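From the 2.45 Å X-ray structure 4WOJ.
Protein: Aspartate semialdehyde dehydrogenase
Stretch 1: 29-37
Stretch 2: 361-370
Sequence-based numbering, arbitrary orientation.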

ATOM      1  N   GLU B  29      -9.707 -22.199  22.509  1.00 36.88           N
ATOM      2  CA  GLU B  29      -8.474 -21.731  23.187  1.00 38.58           C
ATOM      3  C   GLU B  29      -8.725 -21.021  24.529  1.00 40.47           C
ATOM      4  O   GLU B  29      -7.923 -21.143  25.458  1.00 41.31           O
ATOM      5  CB  GLU B  29      -7.786 -20.776  22.203  1.00 43.14           C
ATOM      6  CG  GLU B  29      -6.324 -20.457  22.396  1.00 48.83           C
ATOM      7  CD  GLU B  29      -5.769 -19.677  21.208  1.00 54.83           C
ATOM      8  OE1 GLU B  29      -6.545 -19.433  20.234  1.00 54.92           O
ATOM      9  OE2 GLU B  29      -4.555 -19.319  21.241  1.00 59.75           O
ATOM     10  N   SER B  30      -9.842 -20.279  24.603  1.00 41.01           N
ATOM     11  CA  SER B  30     -10.215 -19.452  25.775  1.00 37.21           C
ATOM     12  C   SER B  30     -11.219 -20.123  26.699  1.00 36.27           C
ATOM     13  O   SER B  30     -11.626 -19.540  27.688  1.00 30.69           O
ATOM     14  CB  SER B  30     -10.863 -18.130  25.329  1.00 38.22           C
ATOM     15  OG  SER B  30     -10.076 -17.423  24.416  1.00 36.27           O
ATOM     16  N   LYS B  31     -11.628 -21.350  26.364  1.00 40.67           N
ATOM     17  CA  LYS B  31     -12.660 -22.093  27.133  1.00 38.44           C
ATOM     18  C   LYS B  31     -13.967 -21.293  27.196  1.00 36.53           C
ATOM     19  O   LYS B  31     -14.684 -21.331  28.196  1.00 33.70           O
ATOM     20  CB  LYS B  31     -12.193 -22.381  28.563  1.00 38.56           C
ATOM     21  CG  LYS B  31     -10.770 -22.876  28.716  1.00 41.02           C
ATOM     22  CD  LYS B  31     -10.308 -22.644  30.149  1.00 45.68           C
ATOM     23  CE  LYS B  31      -9.334 -23.703  30.646  1.00 51.04           C
ATOM     24  NZ  LYS B  31     -10.078 -24.953  30.954  1.00 51.54           N
ATOM     25  N   ASP B  32     -14.278 -20.578  26.126  1.00 34.65           N
ATOM     26  CA  ASP B  32     -15.508 -19.787  26.083  1.00 36.78           C
ATOM     27  C   ASP B  32     -16.810 -20.589  25.894  1.00 36.65           C
ATOM     28  O   ASP B  32     -17.886 -20.046  26.068  1.00 34.86           O
ATOM     29  CB  ASP B  32     -15.397 -18.695  25.028  1.00 37.60           C
ATOM     30  CG  ASP B  32     -14.476 -17.566  25.454  1.00 38.65           C
ATOM     31  OD1 ASP B  32     -14.303 -17.305  26.668  1.00 37.40           O
ATOM     32  OD2 ASP B  32     -13.919 -16.931  24.551  1.00 38.19           O
ATOM     33  N   PHE B  33     -16.724 -21.877  25.585  1.00 38.42           N
ATOM     34  CA  PHE B  33     -17.929 -22.738  25.623  1.00 42.69           C
ATOM     35  C   PHE B  33     -18.317 -23.213  27.028  1.00 43.14           C
ATOM     36  O   PHE B  33     -19.423 -23.690  27.235  1.00 44.40           O
ATOM     37  CB  PHE B  33     -17.796 -23.925  24.663  1.00 41.56           C
ATOM     38  CG  PHE B  33     -17.763 -23.513  23.217  1.00 41.93           C
ATOM     39  CD1 PHE B  33     -18.887 -23.015  22.603  1.00 42.06           C
ATOM     40  CD2 PHE B  33     -16.596 -23.591  22.485  1.00 43.85           C
ATOM     41  CE1 PHE B  33     -18.858 -22.596  21.281  1.00 47.41           C
ATOM     42  CE2 PHE B  33     -16.558 -23.184  21.162  1.00 46.80           C
ATOM     43  CZ  PHE B  33     -17.695 -22.683  20.553  1.00 47.08           C
ATOM     44  N   ASP B  34     -17.425 -23.046  28.000  1.00 44.82           N
ATOM     45  CA  ASP B  34     -17.621 -23.647  29.325  1.00 45.84           C
ATOM     46  C   ASP B  34     -18.983 -23.416  29.980  1.00 47.50           C
ATOM     47  O   ASP B  34     -19.535 -24.352  30.575  1.00 54.80           O
ATOM     48  CB  ASP B  34     -16.487 -23.289  30.292  1.00 41.81           C
ATOM     49  CG  ASP B  34     -15.204 -24.043  29.981  1.00 39.92           C
ATOM     50  OD1 ASP B  34     -15.067 -24.563  28.863  1.00 40.20           O
ATOM     51  OD2 ASP B  34     -14.318 -24.117  30.838  1.00 37.57           O
ATOM     52  N   CYS B  35     -19.541 -22.221  29.873  1.00 45.49           N
ATOM     53  CA  CYS B  35     -20.750 -21.911  30.664  1.00 50.75           C
ATOM     54  C   CYS B  35     -21.936 -21.477  29.840  1.00 46.53           C
ATOM     55  O   CYS B  35     -22.698 -20.596  30.233  1.00 43.49           O
ATOM     56  CB  CYS B  35     -20.427 -20.848  31.704  1.00 57.78           C
ATOM     57  SG  CYS B  35     -19.122 -21.400  32.802  1.00 70.08           S
ATOM     58  N   ILE B  36     -22.096 -22.128  28.702  1.00 43.22           N
ATOM     59  CA  ILE B  36     -23.161 -21.826  27.782  1.00 41.28           C
ATOM     60  C   ILE B  36     -23.623 -23.107  27.122  1.00 41.00           C
ATOM     61  O   ILE B  36     -22.904 -24.111  27.140  1.00 42.81           O
ATOM     62  CB  ILE B  36     -22.655 -20.868  26.686  1.00 44.49           C
ATOM     63  CG1 ILE B  36     -21.436 -21.475  25.974  1.00 44.40           C
ATOM     64  CG2 ILE B  36     -22.279 -19.513  27.274  1.00 40.22           C
ATOM     65  CD1 ILE B  36     -21.159 -20.851  24.632  1.00 43.85           C
ATOM     66  N   LEU B  37     -24.809 -23.066  26.529  1.00 38.55           N
ATOM     67  CA  LEU B  37     -25.341 -24.204  25.768  1.00 35.49           C
ATOM     68  C   LEU B  37     -25.298 -23.883  24.272  1.00 34.79           C
ATOM     69  O   LEU B  37     -26.245 -23.332  23.712  1.00 39.01           O
ATOM     70  CB  LEU B  37     -26.772 -24.568  26.236  1.00 34.33           C
ATOM     71  CG  LEU B  37     -26.917 -24.818  27.750  1.00 36.31           C
ATOM     72  CD1 LEU B  37     -28.355 -25.097  28.174  1.00 33.51           C
ATOM     73  CD2 LEU B  37     -26.006 -25.966  28.171  1.00 40.57           C
ATOM     74  N   LEU B 361     -16.073  -9.717  18.839  1.00 23.48           N
ATOM     75  CA  LEU B 361     -17.358 -10.371  18.969  1.00 23.50           C
ATOM     76  C   LEU B 361     -17.313 -11.319  20.149  1.00 25.73           C
ATOM     77  O   LEU B 361     -18.156 -11.224  21.055  1.00 23.41           O
ATOM     78  CB  LEU B 361     -17.703 -11.091  17.657  1.00 23.72           C
ATOM     79  CG  LEU B 361     -17.784 -10.185  16.412  1.00 23.52           C
ATOM     80  CD1 LEU B 361     -18.450 -10.910  15.261  1.00 23.51           C
ATOM     81  CD2 LEU B 361     -18.537  -8.867  16.731  1.00 23.85           C
ATOM     82  N   ARG B 362     -16.326 -12.230  20.113  1.00 26.83           N
ATOM     83  CA  ARG B 362     -16.013 -13.138  21.224  1.00 27.78           C
ATOM     84  C   ARG B 362     -15.970 -12.427  22.549  1.00 27.10           C
ATOM     85  O   ARG B 362     -16.485 -12.914  23.535  1.00 29.53           O
ATOM     86  CB  ARG B 362     -14.656 -13.818  21.019  1.00 29.81           C
ATOM     87  CG  ARG B 362     -14.359 -14.908  22.035  1.00 33.34           C
ATOM     88  CD  ARG B 362     -12.923 -15.453  21.918  1.00 34.54           C
ATOM     89  NE  ARG B 362     -11.908 -14.531  22.437  1.00 35.81           N
ATOM     90  CZ  ARG B 362     -11.644 -14.315  23.729  1.00 34.33           C
ATOM     91  NH1 ARG B 362     -10.702 -13.460  24.086  1.00 32.36           N
ATOM     92  NH2 ARG B 362     -12.312 -14.944  24.668  1.00 36.24           N
ATOM     93  N   ARG B 363     -15.348 -11.272  22.585  1.00 26.52           N
ATOM     94  CA  ARG B 363     -15.166 -10.579  23.852  1.00 28.11           C
ATOM     95  C   ARG B 363     -16.460  -9.921  24.385  1.00 28.61           C
ATOM     96  O   ARG B 363     -16.675  -9.826  25.582  1.00 31.14           O
ATOM     97  CB  ARG B 363     -14.017  -9.560  23.728  1.00 29.64           C
ATOM     98  CG  ARG B 363     -12.631 -10.228  23.582  1.00 31.52           C
ATOM     99  CD  ARG B 363     -11.545  -9.184  23.322  1.00 31.08           C
ATOM    100  NE  ARG B 363     -11.505  -8.269  24.451  1.00 27.93           N
ATOM    101  CZ  ARG B 363     -10.691  -8.378  25.493  1.00 30.28           C
ATOM    102  NH1 ARG B 363      -9.772  -9.354  25.584  1.00 33.19           N
ATOM    103  NH2 ARG B 363     -10.762  -7.489  26.450  1.00 32.18           N
ATOM    104  N   VAL B 364     -17.325  -9.470  23.496  1.00 28.27           N
ATOM    105  CA  VAL B 364     -18.577  -8.873  23.929  1.00 24.74           C
ATOM    106  C   VAL B 364     -19.559  -9.958  24.353  1.00 27.12           C
ATOM    107  O   VAL B 364     -20.323  -9.789  25.308  1.00 26.39           O
ATOM    108  CB  VAL B 364     -19.163  -7.929  22.884  1.00 24.01           C
ATOM    109  CG1 VAL B 364     -19.770  -8.648  21.691  1.00 22.67           C
ATOM    110  CG2 VAL B 364     -20.169  -6.982  23.561  1.00 26.14           C
ATOM    111  N   LEU B 365     -19.498 -11.102  23.686  1.00 27.85           N
ATOM    112  CA  LEU B 365     -20.226 -12.281  24.150  1.00 29.91           C
ATOM    113  C   LEU B 365     -19.960 -12.546  25.620  1.00 30.88           C
ATOM    114  O   LEU B 365     -20.894 -12.782  26.387  1.00 33.47           O
ATOM    115  CB  LEU B 365     -19.812 -13.509  23.345  1.00 30.21           C
ATOM    116  CG  LEU B 365     -20.437 -14.831  23.784  1.00 32.85           C
ATOM    117  CD1 LEU B 365     -21.955 -14.802  23.706  1.00 33.70           C
ATOM    118  CD2 LEU B 365     -19.887 -16.000  22.964  1.00 31.89           C
ATOM    119  N   ASN B 366     -18.686 -12.480  26.001  1.00 28.78           N
ATOM    120  CA  ASN B 366     -18.269 -12.685  27.380  1.00 29.65           C
ATOM    121  C   ASN B 366     -18.792 -11.686  28.368  1.00 29.17           C
ATOM    122  O   ASN B 366     -19.052 -12.037  29.522  1.00 31.77           O
ATOM    123  CB  ASN B 366     -16.760 -12.711  27.482  1.00 31.18           C
ATOM    124  CG  ASN B 366     -16.182 -14.024  27.005  1.00 31.97           C
ATOM    125  OD1 ASN B 366     -16.869 -15.025  26.939  1.00 34.20           O
ATOM    126  ND2 ASN B 366     -14.924 -14.010  26.631  1.00 34.27           N
ATOM    127  N   ILE B 367     -18.918 -10.442  27.927  1.00 30.34           N
ATOM    128  CA  ILE B 367     -19.460  -9.367  28.751  1.00 28.86           C
ATOM    129  C   ILE B 367     -20.957  -9.590  28.954  1.00 30.78           C
ATOM    130  O   ILE B 367     -21.464  -9.451  30.037  1.00 31.80           O
ATOM    131  CB  ILE B 367     -19.194  -8.004  28.094  1.00 28.72           C
ATOM    132  CG1 ILE B 367     -17.685  -7.718  28.101  1.00 29.06           C
ATOM    133  CG2 ILE B 367     -19.897  -6.872  28.837  1.00 28.00           C
ATOM    134  CD1 ILE B 367     -17.269  -6.614  27.146  1.00 28.10           C
ATOM    135  N   ILE B 368     -21.646  -9.994  27.908  1.00 34.84           N
ATOM    136  CA  ILE B 368     -23.044 -10.340  28.013  1.00 34.49           C
ATOM    137  C   ILE B 368     -23.290 -11.613  28.865  1.00 37.49           C
ATOM    138  O   ILE B 368     -24.217 -11.657  29.653  1.00 38.60           O
ATOM    139  CB  ILE B 368     -23.636 -10.475  26.602  1.00 33.53           C
ATOM    140  CG1 ILE B 368     -23.686  -9.079  25.971  1.00 32.18           C
ATOM    141  CG2 ILE B 368     -25.031 -11.094  26.646  1.00 34.66           C
ATOM    142  CD1 ILE B 368     -23.618  -9.051  24.460  1.00 30.43           C
ATOM    143  N   LYS B 369     -22.479 -12.651  28.726  1.00 41.55           N
ATOM    144  CA  LYS B 369     -22.783 -13.855  29.494  1.00 43.61           C
ATOM    145  C   LYS B 369     -22.493 -13.659  30.987  1.00 49.42           C
ATOM    146  O   LYS B 369     -23.034 -14.389  31.813  1.00 52.80           O
ATOM    147  CB  LYS B 369     -22.170 -15.108  28.892  1.00 42.82           C
ATOM    148  CG  LYS B 369     -20.672 -15.285  28.921  1.00 44.72           C
ATOM    149  CD  LYS B 369     -20.415 -16.641  28.258  1.00 48.40           C
ATOM    150  CE  LYS B 369     -18.991 -16.832  27.769  1.00 50.55           C
ATOM    151  NZ  LYS B 369     -18.057 -17.225  28.849  1.00 52.71           N
ATOM    152  N   ILE B 370     -21.706 -12.634  31.328  1.00 49.21           N
ATOM    153  CA  ILE B 370     -21.331 -12.373  32.713  1.00 47.33           C
ATOM    154  C   ILE B 370     -22.461 -11.602  33.373  1.00 48.02           C
ATOM    155  O   ILE B 370     -23.482 -12.190  33.718  1.00 53.44           O
ATOM    156  CB  ILE B 370     -20.005 -11.573  32.827  1.00 32.34           C
TER

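What holds the two stretches together most firmly? The answer is a salt bridge between Asp-32 and Arg-362, in which NH2 of Arg-362 donates a hydrogen bond to OD2 of Asp-32 over 2.6 Å, at an N-H...acceptor angle of 156°. The carboxylate oxygen lies at the edge of the guanidinium, near its plane, where the N-H bonds point, so charge attraction and hydrogen-bond direction work together. Both residues are buried, and little solvent is at hand to weaken the attraction. Arg-362 reaches the acid through chi1 and chi2 both in t, then bends at chi3, which is p.

Does the second carboxylate oxygen of Asp-32 also find a partner? It does, though less firmly: ND2 of Asn-366 donates a weak hydrogen bond to OD1 of Asp-32, 3.4 Å long with an angle of 143°. The CA-to-CB bond of Asn-366 points sideways, yet the end of its side chain comes nearer to the other stretch. Arg-362 and Asn-366 are four residues apart, about one helical turn, so one carboxylate can meet both: OD2 takes the arginine and OD1 the amide. Lys-369 adds a looser attraction, its NZ standing 4.3 Å from OD1 of Asp-32, beyond salt-bridge range but close enough for the opposite charges to favour each other.

How is Asp-32 placed to serve so many partners? Lys-31, just before it, leaves helical phi/psi with a positive phi in a Schellman motif, and a type I turn runs from Lys-31 to Asp-34, fastened by the bond from Asp-34 N to Lys-31 O at 3.2 Å. Within this turn the CA-to-CB bond of Asp-32 points toward the helix of the second stretch, while those of its neighbours Lys-31 and Phe-33 point away. Asp-32 accordingly has the largest area covered by the opposing stretch.

What surrounds this polar centre? OG of Ser-30 sits over one face of the Arg-362 guanidinium, 3.3 Å from NH2, but the angle is too poor for a hydrogen bond, and the hydroxyl is satisfied elsewhere in the structure. Farther along, the aliphatic part of Lys-369 supplies the packing: its CD lies 3.6 Å from CG2 of Ile-36, and its CE lies 3.8 Å from the backbone O of Asp-32. The lysine thus lays its methylene chain against a buried isoleucine while its amine remains near the aspartate, joining the apolar edge of the contact to its charged centre.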